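PDB 4N01: periplasmic binding protein from Veillonella parvula, which probably binds a solute, perhaps a metal chelate as in related proteins, in the periplasm and delivers it for import across the inner membrane. Local coordinates for residues A[41-46]-A[58-63]; A[64-69]-A[125-130]; A[267-272]-A[280-285]; A[274-279]-A[306-311]. All blocks are in the same frame, centred on the assembly; numbering follows the deposited sequence. Where two conformers were deposited one is given.

Contact 1: residues A[41-46]-A[58-63]; sequences GTSVTW and AVKSAP
The six-membered end of the Trp46 indole meets Val59 at its rim: Val59 CG1 lies near the plane of the ring, 4.0 Å from Trp46 CH2. The CA of Ala58 approaches more obliquely, 4.4 Å from Trp46 CZ3. Other aromatic rings add to these contacts, with Trp153 in an edge-to-face arrangement and Phe57 meeting the indole with the planes about 25° apart, while Trp46 NE1 is satisfied by the carbonyl of Ile152. Trp46 CG stands between its own backbone N and carbonyl carbon (chi1 72°), and chi2 of 97° then turns the ring so that its rim meets Val59.

The backbone pairing is a worked case of an antiparallel two-stranded hairpin. Val44 and Val59 form a hydrogen-bonded pair, with Val44 N giving to Val59 O at 2.9 Å and Val59 N returning to Val44 O at 3.0 Å. Their side chains share one face of the hairpin, Val44 CB 4.1 Å from Val59 CG2. The next pair, Thr45 and Ala58, is non-hydrogen-bonded and uses the other face, where Thr45 CG2 rests 3.8 Å from Ala58 CB. Just outside the two strands, Ser43 OG is 3.3 Å from Lys60 CG.

The valine face is packed against helix 165-178, where Ile178 touches Val44, Trp46 and Val59; Lys174 of that helix binds Thr45 O, and Asn151 of strand 151-153 touches both Trp46 and Val59.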
loop_
_atom_site.group_PDB
_atom_site.type_symbol
_atom_site.label_atom_id
_atom_site.label_comp_id
_atom_site.label_asym_id
_atom_site.label_seq_id
_atom_site.Cartn_x
_atom_site.Cartn_y
_atom_site.Cartn_z
ATOM N N GLY A 41 -27.773 10.981 11.591
ATOM C CA GLY A 41 -28.704 11.779 10.813
ATOM C C GLY A 41 -28.050 12.554 9.681
ATOM O O GLY A 41 -28.699 12.889 8.686
ATOM N N THR A 42 -26.760 12.845 9.826
ATOM C CA THR A 42 -26.047 13.601 8.806
ATOM C C THR A 42 -25.483 12.675 7.724
ATOM O O THR A 42 -25.391 11.462 7.917
ATOM C CB THR A 42 -24.912 14.451 9.413
ATOM O OG1 THR A 42 -25.239 14.800 10.766
ATOM C CG2 THR A 42 -24.734 15.717 8.608
ATOM N N SER A 43 -25.141 13.247 6.575
ATOM C CA SER A 43 -24.540 12.480 5.497
ATOM C C SER A 43 -23.044 12.370 5.732
ATOM O O SER A 43 -22.451 13.192 6.435
ATOM C CB SER A 43 -24.779 13.168 4.151
ATOM O OG SER A 43 -26.142 13.123 3.781
ATOM N N VAL A 44 -22.441 11.350 5.139
ATOM C CA VAL A 44 -21.002 11.249 5.061
ATOM C C VAL A 44 -20.666 11.720 3.653
ATOM O O VAL A 44 -21.197 11.196 2.674
ATOM C CB VAL A 44 -20.537 9.806 5.297
ATOM C CG1 VAL A 44 -19.024 9.679 5.104
ATOM C CG2 VAL A 44 -20.937 9.366 6.704
ATOM N N THR A 45 -19.831 12.747 3.550
ATOM C CA THR A 45 -19.586 13.384 2.258
ATOM C C THR A 45 -18.104 13.414 1.909
ATOM O O THR A 45 -17.237 13.429 2.792
ATOM C CB THR A 45 -20.134 14.820 2.230
ATOM O OG1 THR A 45 -19.441 15.618 3.199
ATOM C CG2 THR A 45 -21.635 14.835 2.534
ATOM N N TRP A 46 -17.812 13.417 0.613
ATOM C CA TRP A 46 -16.430 13.509 0.148
ATOM C C TRP A 46 -16.419 13.919 -1.317
ATOM O O TRP A 46 -17.477 13.991 -1.940
ATOM C CB TRP A 46 -15.679 12.184 0.359
ATOM C CG TRP A 46 -16.079 11.059 -0.568
ATOM C CD1 TRP A 46 -15.442 10.681 -1.724
ATOM C CD2 TRP A 46 -17.179 10.151 -0.407
ATOM N NE1 TRP A 46 -16.083 9.607 -2.291
ATOM C CE2 TRP A 46 -17.155 9.257 -1.498
ATOM C CE3 TRP A 46 -18.190 10.003 0.560
ATOM C CZ2 TRP A 46 -18.086 8.229 -1.654
ATOM C CZ3 TRP A 46 -19.129 8.985 0.405
ATOM C CH2 TRP A 46 -19.072 8.114 -0.699
ATOM N N ALA A 58 -22.082 11.680 -1.581
ATOM C CA ALA A 58 -22.661 11.593 -0.240
ATOM C C ALA A 58 -23.385 10.272 -0.045
ATOM O O ALA A 58 -23.971 9.751 -0.986
ATOM C CB ALA A 58 -23.621 12.746 0.003
ATOM N N VAL A 59 -23.344 9.737 1.177
ATOM C CA VAL A 59 -24.188 8.602 1.546
ATOM C C VAL A 59 -24.841 8.837 2.901
ATOM O O VAL A 59 -24.261 9.480 3.775
ATOM C CB VAL A 59 -23.411 7.261 1.571
ATOM C CG1 VAL A 59 -22.830 6.960 0.197
ATOM C CG2 VAL A 59 -22.303 7.295 2.627
ATOM N N LYS A 60 -26.056 8.327 3.063
ATOM C CA LYS A 60 -26.778 8.428 4.327
ATOM C C LYS A 60 -26.926 7.051 4.966
ATOM O O LYS A 60 -27.479 6.920 6.059
ATOM C CB LYS A 60 -28.168 9.034 4.095
ATOM C CG LYS A 60 -28.130 10.442 3.555
ATOM C CD LYS A 60 -29.177 10.641 2.468
ATOM C CE LYS A 60 -30.571 10.727 3.032
ATOM N NZ LYS A 60 -31.597 10.858 1.955
ATOM N N SER A 61 -26.451 6.028 4.265
ATOM C CA SER A 61 -26.537 4.653 4.736
ATOM C C SER A 61 -25.453 3.860 4.031
ATOM O O SER A 61 -25.007 4.249 2.946
ATOM C CB SER A 61 -27.912 4.065 4.404
ATOM O OG SER A 61 -28.090 2.803 5.041
ATOM N N ALA A 62 -25.024 2.753 4.634
ATOM C CA ALA A 62 -23.895 2.007 4.093
ATOM C C ALA A 62 -24.211 1.453 2.708
ATOM O O ALA A 62 -25.307 0.938 2.481
ATOM C CB ALA A 62 -23.508 0.878 5.037
ATOM N N PRO A 63 -23.251 1.557 1.775
ATOM C CA PRO A 63 -23.392 0.901 0.466
ATOM C C PRO A 63 -23.613 -0.595 0.662
ATOM O O PRO A 63 -23.095 -1.158 1.628
ATOM C CB PRO A 63 -22.027 1.137 -0.186
ATOM C CG PRO A 63 -21.542 2.428 0.433
ATOM C CD PRO A 63 -22.015 2.356 1.869
#

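Contact 2: residues A[64-69]-A[125-130]; sequences THAVSM and PDFATG
Strands 66-68 and 127-129 run parallel as neighbours, a buried contact inside the five-stranded sheet of one lobe, with Val67 paired to Ala128 and Ser68 to Thr129. The strand order 3-2-1-4-5 makes 66-68 the first strand of this sheet in sequence and 127-129 the fourth, so the pair joins the two halves of a Rossmann-like sheet. The strands run 17° apart, and their bonds alternate as parallel pairing requires: Val67 N gives to Phe127 O at 2.8 Å, Thr129 N to Val67 O, and the N of Met69, a selenomethionine residue, to Thr129 O.

Side chains take turns on the two faces. Val67 CG2 and Pro125 CB lie side by side 3.8 Å apart, on a face that Phe120 of helix 117-121 covers. On the other face Ala66 CB meets Phe127 CD2 at 3.8 Å, and Ser68 and Thr129 turn their hydroxyls to Thr73 and to the carbonyl of Trp153, respectively.

Ahead of the strands, the Asp126 carboxylate grips two successive backbone amides. Thr64 N reaches the syn lone pair of OD2 at 3.0 Å in a nearly straight bond (171°), while His65 N meets OD1, also at 3.0 Å, in a bent bond from above the carboxylate plane. Asp126 N in turn gives to His65 O.

A water also donates to Asp126 OD2, at 2.8 Å. Although His65 O, another acceptor, lies 3.1 Å from OD1, the donors to OD2 and OD1 make it likely that the carboxylate remains ionised.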
loop_
_atom_site.group_PDB
_atom_site.type_symbol
_atom_site.label_atom_id
_atom_site.label_comp_id
_atom_site.label_asym_id
_atom_site.label_seq_id
_atom_site.Cartn_x
_atom_site.Cartn_y
_atom_site.Cartn_z
ATOM N N THR A 64 -24.378 -1.235 -0.220
ATOM C CA THR A 64 -24.701 -2.643 -0.038
ATOM C C THR A 64 -24.134 -3.501 -1.158
ATOM O O THR A 64 -24.136 -4.730 -1.064
ATOM C CB THR A 64 -26.210 -2.856 0.008
ATOM O OG1 THR A 64 -26.770 -2.526 -1.268
ATOM C CG2 THR A 64 -26.826 -1.982 1.080
ATOM N N HIS A 65 -23.685 -2.847 -2.226
ATOM C CA HIS A 65 -23.090 -3.531 -3.373
ATOM C C HIS A 65 -21.757 -2.892 -3.768
ATOM O O HIS A 65 -21.600 -2.389 -4.887
ATOM C CB HIS A 65 -24.046 -3.509 -4.562
ATOM C CG HIS A 65 -25.222 -4.419 -4.407
ATOM N ND1 HIS A 65 -26.195 -4.229 -3.436
ATOM C CD2 HIS A 65 -25.586 -5.535 -5.075
ATOM C CE1 HIS A 65 -27.097 -5.180 -3.528
ATOM N NE2 HIS A 65 -26.754 -5.994 -4.517
ATOM N N ALA A 66 -20.795 -2.922 -2.851
ATOM C CA ALA A 66 -19.523 -2.238 -3.058
ATOM C C ALA A 66 -18.563 -3.098 -3.875
ATOM O O ALA A 66 -18.524 -4.321 -3.705
ATOM C CB ALA A 66 -18.900 -1.898 -1.725
ATOM N N VAL A 67 -17.813 -2.460 -4.769
ATOM C CA VAL A 67 -16.822 -3.156 -5.575
ATOM C C VAL A 67 -15.448 -2.576 -5.293
ATOM O O VAL A 67 -15.251 -1.357 -5.354
ATOM C CB VAL A 67 -17.109 -3.043 -7.089
ATOM C CG1 VAL A 67 -15.922 -3.571 -7.901
ATOM C CG2 VAL A 67 -18.401 -3.810 -7.454
ATOM N N SER A 68 -14.498 -3.447 -4.978
ATOM C CA SER A 68 -13.130 -3.001 -4.791
ATOM C C SER A 68 -12.296 -3.381 -6.013
ATOM O O SER A 68 -12.226 -4.552 -6.385
ATOM C CB SER A 68 -12.526 -3.617 -3.532
ATOM O OG SER A 68 -11.146 -3.301 -3.463
HETATM N N MSE A 69 -11.674 -2.384 -6.637
HETATM C CA MSE A 69 -10.912 -2.595 -7.867
HETATM C C MSE A 69 -9.432 -2.891 -7.616
HETATM O O MSE A 69 -8.679 -3.110 -8.563
HETATM C CB MSE A 69 -11.017 -1.353 -8.767
HETATM C CG MSE A 69 -12.429 -0.990 -9.186
HETATM SE SE MSE A 69 -13.174 -2.163 -10.557
HETATM C CE MSE A 69 -12.383 -1.303 -12.137
ATOM N N PRO A 125 -23.379 -2.481 -8.922
ATOM C CA PRO A 125 -22.583 -1.793 -7.898
ATOM C C PRO A 125 -23.188 -0.448 -7.524
ATOM O O PRO A 125 -23.839 0.186 -8.360
ATOM C CB PRO A 125 -21.244 -1.564 -8.600
ATOM C CG PRO A 125 -21.607 -1.463 -10.051
ATOM C CD PRO A 125 -22.725 -2.444 -10.245
ATOM N N ASP A 126 -22.972 -0.014 -6.285
ATOM C CA ASP A 126 -23.428 1.304 -5.860
ATOM C C ASP A 126 -22.271 2.113 -5.285
ATOM O O ASP A 126 -22.405 3.309 -5.014
ATOM C CB ASP A 126 -24.602 1.205 -4.869
ATOM C CG ASP A 126 -24.275 0.387 -3.616
ATOM O OD1 ASP A 126 -23.155 -0.161 -3.500
ATOM O OD2 ASP A 126 -25.169 0.273 -2.742
ATOM N N PHE A 127 -21.123 1.456 -5.143
ATOM C CA PHE A 127 -19.934 2.074 -4.564
ATOM C C PHE A 127 -18.715 1.368 -5.137
ATOM O O PHE A 127 -18.719 0.142 -5.272
ATOM C CB PHE A 127 -19.967 1.905 -3.042
ATOM C CG PHE A 127 -18.746 2.428 -2.322
ATOM C CD1 PHE A 127 -18.729 3.713 -1.807
ATOM C CD2 PHE A 127 -17.633 1.617 -2.128
ATOM C CE1 PHE A 127 -17.612 4.194 -1.121
ATOM C CE2 PHE A 127 -16.508 2.088 -1.438
ATOM C CZ PHE A 127 -16.506 3.379 -0.934
ATOM N N ALA A 128 -17.677 2.128 -5.480
ATOM C CA ALA A 128 -16.453 1.520 -6.000
ATOM C C ALA A 128 -15.265 2.210 -5.375
ATOM O O ALA A 128 -15.312 3.416 -5.144
ATOM C CB ALA A 128 -16.392 1.637 -7.512
ATOM N N THR A 129 -14.208 1.449 -5.096
ATOM C CA THR A 129 -12.988 2.024 -4.532
ATOM C C THR A 129 -11.779 1.287 -5.092
ATOM O O THR A 129 -11.914 0.171 -5.595
ATOM C CB THR A 129 -12.982 1.933 -2.990
ATOM O OG1 THR A 129 -11.803 2.574 -2.472
ATOM C CG2 THR A 129 -13.001 0.473 -2.543
ATOM N N GLY A 130 -10.603 1.909 -5.015
ATOM C CA GLY A 130 -9.394 1.328 -5.580
ATOM C C GLY A 130 -8.321 2.381 -5.786
ATOM O O GLY A 130 -8.534 3.550 -5.465
HETATM O O HOH W 1 -27.515 -0.705 -3.902
#

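Contact 3: residues A[267-272]-A[280-285]; sequences IIIADY and DDFQQK
Asp281 CG lies anti to its backbone N (chi1 -170°), and from there OD2 accepts the backbone N of Tyr272 at 2.8 Å in a nearly straight bond (173°). Lys285 is extended beyond CG, and its NZ gives to Ala270 O at 2.9 Å, nearly along the C=O axis. The same NZ closes a salt bridge with Asp281 OD2 at 3.0 Å. That oxygen is thus held twice, by Tyr272 N on the anti side and Lys285 NZ on the syn side, from opposite faces of the carboxylate.

These bonds tie the end of strand 266-270 to the first turn of helix 280-290, the opening half of a beta-alpha-beta crossover that returns to strand 306-309. An alanine in place of Lys285 would probably leave the Ala270 carbonyl and the Asp281 carboxylate without their ammonium partner, and the carbonyl of Asp215 without the bond that NZ gives it.

Beside these polar bonds, the Ile269 side chain crosses Phe282 at about a right angle, with Ile269 CB in the ring plane at its edge and CG2 3.8 Å from Phe282 CD1. Tyr272 presents its own ring edge to Lys285, CD2 lying 3.4 Å from NZ.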
loop_
_atom_site.group_PDB
_atom_site.type_symbol
_atom_site.label_atom_id
_atom_site.label_comp_id
_atom_site.label_asym_id
_atom_site.label_seq_id
_atom_site.Cartn_x
_atom_site.Cartn_y
_atom_site.Cartn_z
ATOM N N ILE A 267 19.337 -2.783 2.004
ATOM C CA ILE A 267 18.573 -2.752 0.768
ATOM C C ILE A 267 17.296 -3.570 0.952
ATOM O O ILE A 267 17.337 -4.770 1.244
ATOM C CB ILE A 267 19.391 -3.305 -0.431
ATOM C CG1 ILE A 267 20.535 -2.344 -0.779
ATOM C CG2 ILE A 267 18.480 -3.494 -1.644
ATOM C CD1 ILE A 267 21.599 -2.970 -1.670
ATOM N N ILE A 268 16.152 -2.910 0.808
ATOM C CA ILE A 268 14.874 -3.564 1.003
ATOM C C ILE A 268 14.345 -3.940 -0.368
ATOM O O ILE A 268 14.192 -3.088 -1.240
ATOM C CB ILE A 268 13.877 -2.610 1.707
ATOM C CG1 ILE A 268 14.380 -2.262 3.114
ATOM C CG2 ILE A 268 12.493 -3.234 1.780
ATOM C CD1 ILE A 268 13.666 -1.035 3.748
ATOM N N ILE A 269 14.052 -5.220 -0.552
ATOM C CA ILE A 269 13.762 -5.758 -1.869
ATOM C C ILE A 269 12.323 -6.247 -1.931
ATOM O O ILE A 269 11.907 -7.079 -1.117
ATOM C CB ILE A 269 14.685 -6.959 -2.165
ATOM C CG1 ILE A 269 16.147 -6.489 -2.288
ATOM C CG2 ILE A 269 14.211 -7.722 -3.412
ATOM C CD1 ILE A 269 17.137 -7.643 -2.447
ATOM N N ALA A 270 11.565 -5.748 -2.901
ATOM C CA ALA A 270 10.189 -6.206 -3.084
ATOM C C ALA A 270 10.163 -7.576 -3.764
ATOM O O ALA A 270 10.727 -7.765 -4.843
ATOM C CB ALA A 270 9.380 -5.187 -3.894
ATOM N N ASP A 271 9.498 -8.531 -3.129
ATOM C CA ASP A 271 9.386 -9.888 -3.664
ATOM C C ASP A 271 8.042 -10.054 -4.392
ATOM O O ASP A 271 6.975 -9.935 -3.781
ATOM C CB ASP A 271 9.533 -10.894 -2.508
ATOM C CG ASP A 271 9.495 -12.346 -2.964
ATOM O OD1 ASP A 271 10.366 -13.134 -2.530
ATOM O OD2 ASP A 271 8.598 -12.726 -3.743
ATOM N N TYR A 272 8.097 -10.333 -5.694
ATOM C CA TYR A 272 6.880 -10.462 -6.510
ATOM C C TYR A 272 6.468 -11.915 -6.778
ATOM O O TYR A 272 5.914 -12.220 -7.834
ATOM C CB TYR A 272 7.044 -9.698 -7.842
ATOM C CG TYR A 272 6.893 -8.191 -7.707
ATOM C CD1 TYR A 272 5.644 -7.590 -7.807
ATOM C CD2 TYR A 272 7.994 -7.375 -7.466
ATOM C CE1 TYR A 272 5.493 -6.215 -7.680
ATOM C CE2 TYR A 272 7.851 -5.995 -7.339
ATOM C CZ TYR A 272 6.597 -5.423 -7.446
ATOM O OH TYR A 272 6.440 -4.056 -7.324
ATOM N N ASP A 280 11.991 -17.052 -3.971
ATOM C CA ASP A 280 12.832 -17.165 -5.163
ATOM C C ASP A 280 13.082 -15.825 -5.841
ATOM O O ASP A 280 14.204 -15.544 -6.258
ATOM C CB ASP A 280 12.219 -18.128 -6.173
ATOM C CG ASP A 280 12.068 -19.531 -5.624
ATOM O OD1 ASP A 280 12.775 -19.882 -4.652
ATOM O OD2 ASP A 280 11.233 -20.281 -6.173
ATOM N N ASP A 281 12.045 -14.996 -5.955
ATOM C CA ASP A 281 12.209 -13.671 -6.560
ATOM C C ASP A 281 13.173 -12.814 -5.735
ATOM O O ASP A 281 13.998 -12.080 -6.281
ATOM C CB ASP A 281 10.854 -12.956 -6.698
ATOM C CG ASP A 281 10.940 -11.685 -7.540
ATOM O OD1 ASP A 281 11.474 -11.745 -8.675
ATOM O OD2 ASP A 281 10.474 -10.614 -7.070
ATOM N N PHE A 282 13.048 -12.906 -4.416
ATOM C CA PHE A 282 13.901 -12.161 -3.491
ATOM C C PHE A 282 15.346 -12.595 -3.710
ATOM O O PHE A 282 16.242 -11.763 -3.882
ATOM C CB PHE A 282 13.445 -12.472 -2.055
ATOM C CG PHE A 282 14.324 -11.894 -0.974
ATOM C CD1 PHE A 282 14.593 -10.538 -0.917
ATOM C CD2 PHE A 282 14.832 -12.718 0.026
ATOM C CE1 PHE A 282 15.388 -10.003 0.106
ATOM C CE2 PHE A 282 15.633 -12.194 1.052
ATOM C CZ PHE A 282 15.907 -10.838 1.089
ATOM N N GLN A 283 15.565 -13.907 -3.745
ATOM C CA GLN A 283 16.921 -14.432 -3.875
ATOM C C GLN A 283 17.544 -14.114 -5.224
ATOM O O GLN A 283 18.733 -13.828 -5.295
ATOM C CB GLN A 283 16.958 -15.939 -3.632
ATOM C CG GLN A 283 16.580 -16.336 -2.213
ATOM C CD GLN A 283 17.527 -15.764 -1.170
ATOM O OE1 GLN A 283 18.696 -15.503 -1.449
ATOM N NE2 GLN A 283 17.022 -15.578 0.046
ATOM N N GLN A 284 16.756 -14.186 -6.292
ATOM C CA GLN A 284 17.258 -13.827 -7.617
ATOM C C GLN A 284 17.675 -12.360 -7.662
ATOM O O GLN A 284 18.670 -12.010 -8.306
ATOM C CB GLN A 284 16.201 -14.077 -8.692
ATOM C CG GLN A 284 15.826 -15.529 -8.889
ATOM C CD GLN A 284 14.660 -15.693 -9.844
ATOM O OE1 GLN A 284 14.195 -14.721 -10.441
ATOM N NE2 GLN A 284 14.182 -16.924 -9.993
ATOM N N LYS A 285 16.911 -11.493 -7.000
ATOM C CA LYS A 285 17.252 -10.072 -6.996
ATOM C C LYS A 285 18.499 -9.824 -6.159
ATOM O O LYS A 285 19.319 -8.981 -6.513
ATOM C CB LYS A 285 16.071 -9.211 -6.525
ATOM C CG LYS A 285 14.916 -9.247 -7.510
ATOM C CD LYS A 285 13.729 -8.404 -7.071
ATOM C CE LYS A 285 12.673 -8.448 -8.165
ATOM N NZ LYS A 285 11.386 -7.856 -7.705
HETATM O O HOH W 2 9.436 -15.302 -4.836
#

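Contact 4: residues A[274-279]-A[306-311]; sequences NSIRND and FIRVKL
Ile276 meets Arg308 and Lys310 where the loop between strand 266-270 and helix 280-290, part of a beta-alpha-beta crossover, is reached by these two side chains of the segment 306-311. The loop bends through a type I turn from Ser275 to Asn278, closed by the backbone bond from Asn278 N to Ser275 O.

Apolar and van der Waals contacts come first. The poorly ordered Ile276 crosses the Arg308 side chain obliquely and puts CD1 beside the NH1 and NH2 end of the guanidinium, over one face of which lies Ile276 O. Lys310 CG is 4.0 Å from Ile276 CD1. Asp279 CB lies 3.6 Å from Arg308 NE. Ile276 also touches Glu95, and Lys310 touches Glu94, both in a loop following strand 86-90 of the other lobe.

Polar contacts are sparser. The Arg308 chain is extended from CG to NE, CG being anti to the backbone N (chi1 -178°), and NH2 makes a weak bond to Asn278 O at 3.5 Å. The firmer partner of NE is Asp271, in a salt bridge. An alanine at Arg308 would probably leave the Asp271 carboxylate without its charged mate and take away the guanidinium that Ile276 CD1 lies beside.

Lys310 NZ binds the carbonyl of Asp271 and, through weak bonds to one water, approaches Asn274, whose carbonyl O is 3.0 Å from that water.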
loop_
_atom_site.group_PDB
_atom_site.type_symbol
_atom_site.label_atom_id
_atom_site.label_comp_id
_atom_site.label_asym_id
_atom_site.label_seq_id
_atom_site.Cartn_x
_atom_site.Cartn_y
_atom_site.Cartn_z
ATOM N N ASN A 274 4.554 -15.806 -5.860
ATOM C CA ASN A 274 3.180 -16.266 -5.631
ATOM C C ASN A 274 2.881 -16.678 -4.189
ATOM O O ASN A 274 1.801 -16.400 -3.665
ATOM C CB ASN A 274 2.850 -17.437 -6.556
ATOM C CG ASN A 274 3.286 -17.192 -7.985
ATOM O OD1 ASN A 274 3.584 -16.060 -8.371
ATOM N ND2 ASN A 274 3.322 -18.255 -8.781
ATOM N N SER A 275 3.843 -17.341 -3.558
ATOM C CA SER A 275 3.686 -17.814 -2.187
ATOM C C SER A 275 4.721 -17.166 -1.269
ATOM O O SER A 275 5.839 -16.870 -1.698
ATOM C CB SER A 275 3.817 -19.339 -2.148
ATOM O OG SER A 275 4.265 -19.787 -0.883
ATOM N N ILE A 276 4.349 -16.942 -0.009
ATOM C CA ILE A 276 5.288 -16.385 0.966
ATOM C C ILE A 276 6.311 -17.460 1.339
ATOM O O ILE A 276 7.430 -17.155 1.765
ATOM C CB ILE A 276 4.585 -15.831 2.235
ATOM C CG1 ILE A 276 5.437 -14.731 2.882
ATOM C CG2 ILE A 276 4.258 -16.951 3.226
ATOM C CD1 ILE A 276 5.412 -13.406 2.130
ATOM N N ARG A 277 5.921 -18.720 1.139
ATOM C CA ARG A 277 6.808 -19.858 1.367
ATOM C C ARG A 277 7.874 -19.949 0.282
ATOM O O ARG A 277 8.703 -20.862 0.286
ATOM C CB ARG A 277 6.009 -21.161 1.393
ATOM C CG ARG A 277 5.019 -21.261 2.527
ATOM C CD ARG A 277 4.204 -22.528 2.403
ATOM N NE ARG A 277 3.019 -22.483 3.248
ATOM C CZ ARG A 277 1.910 -23.174 3.021
ATOM N NH1 ARG A 277 1.822 -23.977 1.967
ATOM N NH2 ARG A 277 0.886 -23.055 3.849
ATOM N N ASN A 278 7.840 -19.003 -0.649
ATOM C CA ASN A 278 8.786 -18.983 -1.749
ATOM C C ASN A 278 9.430 -17.605 -1.858
ATOM O O ASN A 278 8.759 -16.609 -2.140
ATOM C CB ASN A 278 8.077 -19.369 -3.051
ATOM C CG ASN A 278 9.017 -19.439 -4.233
ATOM O OD1 ASN A 278 9.478 -18.411 -4.726
ATOM N ND2 ASN A 278 9.286 -20.651 -4.714
ATOM N N ASP A 279 10.730 -17.535 -1.606
ATOM C CA ASP A 279 11.424 -16.264 -1.734
ATOM C C ASP A 279 12.356 -16.282 -2.947
ATOM O O ASP A 279 13.382 -15.613 -2.954
ATOM C CB ASP A 279 12.178 -15.909 -0.441
ATOM C CG ASP A 279 13.372 -16.817 -0.188
ATOM O OD1 ASP A 279 13.400 -17.944 -0.728
ATOM O OD2 ASP A 279 14.290 -16.393 0.554
ATOM N N PHE A 306 20.245 -7.489 3.151
ATOM C CA PHE A 306 19.105 -7.549 2.237
ATOM C C PHE A 306 17.844 -7.920 3.001
ATOM O O PHE A 306 17.819 -8.925 3.716
ATOM C CB PHE A 306 19.360 -8.599 1.148
ATOM C CG PHE A 306 20.581 -8.320 0.311
ATOM C CD1 PHE A 306 20.588 -7.268 -0.600
ATOM C CD2 PHE A 306 21.726 -9.098 0.443
ATOM C CE1 PHE A 306 21.723 -7.001 -1.374
ATOM C CE2 PHE A 306 22.868 -8.836 -0.328
ATOM C CZ PHE A 306 22.865 -7.787 -1.235
ATOM N N ILE A 307 16.792 -7.126 2.827
ATOM C CA ILE A 307 15.554 -7.296 3.581
ATOM C C ILE A 307 14.365 -7.476 2.642
ATOM O O ILE A 307 14.163 -6.698 1.712
ATOM C CB ILE A 307 15.314 -6.083 4.477
ATOM C CG1 ILE A 307 16.418 -6.015 5.530
ATOM C CG2 ILE A 307 13.956 -6.164 5.164
ATOM C CD1 ILE A 307 16.296 -4.851 6.413
ATOM N N ARG A 308 13.588 -8.520 2.886
ATOM C CA ARG A 308 12.485 -8.894 1.997
ATOM C C ARG A 308 11.186 -8.235 2.423
ATOM O O ARG A 308 10.835 -8.274 3.603
ATOM C CB ARG A 308 12.309 -10.408 2.049
ATOM C CG ARG A 308 11.233 -10.969 1.133
ATOM C CD ARG A 308 11.114 -12.457 1.359
ATOM N NE ARG A 308 10.182 -13.091 0.428
ATOM C CZ ARG A 308 8.868 -13.115 0.603
ATOM N NH1 ARG A 308 8.342 -12.523 1.666
ATOM N NH2 ARG A 308 8.082 -13.723 -0.281
ATOM N N VAL A 309 10.463 -7.633 1.481
ATOM C CA VAL A 309 9.099 -7.174 1.771
ATOM C C VAL A 309 8.177 -7.522 0.625
ATOM O O VAL A 309 8.632 -7.792 -0.487
ATOM C CB VAL A 309 9.013 -5.637 1.964
ATOM C CG1 VAL A 309 9.847 -5.181 3.157
ATOM C CG2 VAL A 309 9.424 -4.896 0.674
ATOM N N LYS A 310 6.878 -7.516 0.901
ATOM C CA LYS A 310 5.878 -7.485 -0.155
ATOM C C LYS A 310 5.500 -6.031 -0.357
ATOM O O LYS A 310 5.505 -5.247 0.596
ATOM C CB LYS A 310 4.636 -8.272 0.246
ATOM C CG LYS A 310 4.917 -9.736 0.560
ATOM C CD LYS A 310 5.433 -10.466 -0.668
ATOM C CE LYS A 310 4.314 -10.646 -1.685
ATOM N NZ LYS A 310 4.786 -11.365 -2.921
ATOM N N LEU A 311 5.163 -5.672 -1.590
ATOM C CA LEU A 311 4.775 -4.295 -1.898
ATOM C C LEU A 311 3.563 -3.868 -1.059
ATOM O O LEU A 311 3.453 -2.703 -0.675
ATOM C CB LEU A 311 4.460 -4.175 -3.388
ATOM C CG LEU A 311 4.247 -2.770 -3.943
ATOM C CD1 LEU A 311 5.544 -1.983 -3.872
ATOM C CD2 LEU A 311 3.718 -2.843 -5.373
HETATM O O HOH W 3 2.097 -13.493 -3.130
#

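The contacts fall into two pairs, one in each lobe. Contacts 1 and 2 follow one another along the chain and touch where Pro63 CB, just after the hairpin, packs 3.6 Å from Phe127 CB, and where Trp46 CZ2 of the hairpin lies 4.1 Å from Phe127 CE1. Contacts 3 and 4 have centres 7 Å apart and share a sheet: Ile269 N lies 2.7 Å from Ile307 O, probably a hydrogen bond. Between the lobes, the nearest atoms of contacts 2 and 4 are about 13 Å apart. A sodium ion and a glycerol, the latter probably from the crystallisation liquor, each lie about 5 Å from the Tyr272 side chain; they may mark a pocket, but the solute site is not identified.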